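Local coordinates for protein uncharacterized metal-dependent hydrolase (Pyrococcus horikoshii, PDB 3IGH) that is of unknown specific function but probably hydrolyses carbon-nitrogen bonds other than peptide bonds, as a metal-dependent member of the amidohydrolase family, at residues 116-120 / 159-163. Numbering follows the deposited sequence.
Sequences WPTRK and EDTGI. With SO4 (sulfate ion), chain I.
The backbone N of Arg119, just after the N-cap Thr118, donates to Thr161 O in a hairpin turn (2.8 Å, 169°). Residues 159-162 form this turn between antiparallel strands 157-158 and 163-165, at the edge of a six-stranded mixed sheet. Residues 159-161 have helical phi/psi; Gly162, at 82/14, forms a G1 beta bulge with Ile163 opposite Asp158. Positive phi favours glycine, and a CB there would clash with Arg119 CB, 3.8 Å from Gly162 CA. CA to CA, Thr118 lies 5.1 Å from Thr161, and Arg119 4.6 Å from Gly162. Thr118 (chi1 p) caps Glu121 N. The long side chain of Arg119 (t, t, p) reaches Asp160: NE donates to O (2.9 Å), NH2 makes a long salt bridge to OD2 (3.4 Å), its hydrogen bond weak, and NH1 pairs with Asp143. One water links Lys120 N (3.0 Å) to Asp160 O (2.7 Å). Beyond extended Pro117, Trp116 and Ile163 pack over Val138, Trp116 CE3 lying 3.7 Å from Ile163 CD1, while Trp116 NE1 donates to O1 of a sulfate, probably from the crystallisation liquor, at 3.3 Å.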
loop_
_atom_site.group_PDB
_atom_site.type_symbol
_atom_site.label_atom_id
_atom_site.label_comp_id
_atom_site.label_asym_id
_atom_site.label_seq_id
_atom_site.Cartn_x
_atom_site.Cartn_y
_atom_site.Cartn_z
ATOM N N TRP A 116 -28.284 39.706 -9.048
ATOM C CA TRP A 116 -27.494 38.757 -8.254
ATOM C C TRP A 116 -28.383 37.990 -7.279
ATOM O O TRP A 116 -29.320 38.561 -6.714
ATOM C CB TRP A 116 -26.407 39.495 -7.477
ATOM C CG TRP A 116 -25.250 39.966 -8.308
ATOM C CD1 TRP A 116 -25.268 40.924 -9.287
ATOM C CD2 TRP A 116 -23.891 39.523 -8.209
ATOM N NE1 TRP A 116 -24.008 41.095 -9.810
ATOM C CE2 TRP A 116 -23.142 40.250 -9.166
ATOM C CE3 TRP A 116 -23.231 38.580 -7.407
ATOM C CZ2 TRP A 116 -21.767 40.057 -9.346
ATOM C CZ3 TRP A 116 -21.863 38.394 -7.580
ATOM C CH2 TRP A 116 -21.146 39.130 -8.541
ATOM N N PRO A 117 -28.105 36.687 -7.072
ATOM C CA PRO A 117 -28.834 36.014 -5.999
ATOM C C PRO A 117 -28.255 36.430 -4.646
ATOM O O PRO A 117 -27.115 36.902 -4.580
ATOM C CB PRO A 117 -28.623 34.520 -6.288
ATOM C CG PRO A 117 -27.430 34.443 -7.164
ATOM C CD PRO A 117 -27.155 35.790 -7.760
ATOM N N THR A 118 -29.050 36.309 -3.584
ATOM C CA THR A 118 -28.638 36.809 -2.267
ATOM C C THR A 118 -28.854 35.769 -1.171
ATOM O O THR A 118 -29.702 34.881 -1.306
ATOM C CB THR A 118 -29.433 38.074 -1.841
ATOM O OG1 THR A 118 -30.799 37.708 -1.587
ATOM C CG2 THR A 118 -29.354 39.186 -2.903
ATOM N N ARG A 119 -28.085 35.921 -0.091
ATOM C CA ARG A 119 -28.245 35.178 1.165
ATOM C C ARG A 119 -29.702 35.102 1.631
ATOM O O ARG A 119 -30.203 34.018 1.953
ATOM C CB ARG A 119 -27.363 35.824 2.249
ATOM C CG ARG A 119 -27.494 35.214 3.652
ATOM C CD ARG A 119 -26.781 36.064 4.711
ATOM N NE ARG A 119 -27.301 37.432 4.789
ATOM C CZ ARG A 119 -28.401 37.800 5.448
ATOM N NH1 ARG A 119 -29.138 36.914 6.114
ATOM N NH2 ARG A 119 -28.770 39.073 5.434
ATOM N N LYS A 120 -30.384 36.250 1.643
ATOM C CA LYS A 120 -31.797 36.311 2.048
ATOM C C LYS A 120 -32.710 35.439 1.192
ATOM O O LYS A 120 -33.554 34.720 1.727
ATOM C CB LYS A 120 -32.309 37.756 2.050
ATOM C CG LYS A 120 -31.896 38.560 3.266
ATOM C CD LYS A 120 -32.274 40.024 3.118
ATOM C CE LYS A 120 -31.728 40.847 4.273
ATOM N NZ LYS A 120 -31.904 42.305 4.039
ATOM N N GLU A 159 -21.190 40.048 4.202
ATOM C CA GLU A 159 -21.993 39.239 5.112
ATOM C C GLU A 159 -23.498 39.436 4.911
ATOM O O GLU A 159 -24.285 38.515 5.137
ATOM C CB GLU A 159 -21.555 39.487 6.565
ATOM C CG GLU A 159 -20.022 39.580 6.698
ATOM C CD GLU A 159 -19.479 39.343 8.101
ATOM O OE1 GLU A 159 -18.233 39.417 8.263
ATOM O OE2 GLU A 159 -20.279 39.081 9.031
ATOM N N ASP A 160 -23.890 40.625 4.453
ATOM C CA ASP A 160 -25.306 40.926 4.230
ATOM C C ASP A 160 -25.877 40.254 2.982
ATOM O O ASP A 160 -26.969 39.681 3.029
ATOM C CB ASP A 160 -25.551 42.441 4.180
ATOM C CG ASP A 160 -27.035 42.791 4.100
ATOM O OD1 ASP A 160 -27.432 43.491 3.144
ATOM O OD2 ASP A 160 -27.809 42.354 4.982
ATOM N N THR A 161 -25.149 40.343 1.870
ATOM C CA THR A 161 -25.608 39.776 0.591
ATOM C C THR A 161 -25.228 38.301 0.442
ATOM O O THR A 161 -25.797 37.585 -0.383
ATOM C CB THR A 161 -25.041 40.551 -0.608
ATOM O OG1 THR A 161 -23.613 40.533 -0.546
ATOM C CG2 THR A 161 -25.529 42.000 -0.604
ATOM N N GLY A 162 -24.262 37.857 1.244
ATOM C CA GLY A 162 -23.809 36.466 1.218
ATOM C C GLY A 162 -22.805 36.169 0.118
ATOM O O GLY A 162 -22.525 35.001 -0.158
ATOM N N ILE A 163 -22.256 37.224 -0.489
ATOM C CA ILE A 163 -21.341 37.107 -1.632
ATOM C C ILE A 163 -19.901 36.897 -1.187
ATOM O O ILE A 163 -19.350 37.689 -0.415
ATOM C CB ILE A 163 -21.443 38.330 -2.584
ATOM C CG1 ILE A 163 -22.813 38.336 -3.277
ATOM C CG2 ILE A 163 -20.308 38.320 -3.617
ATOM C CD1 ILE A 163 -23.202 39.664 -3.897
HETATM S S SO4 I . -22.419 43.196 -12.642
HETATM O O1 SO4 I . -23.721 43.480 -12.035
HETATM O O2 SO4 I . -21.800 44.440 -13.093
HETATM O O3 SO4 I . -21.555 42.559 -11.651
HETATM O O4 SO4 I . -22.594 42.311 -13.791
HETATM O O HOH W 1 -29.013 38.909 1.476
#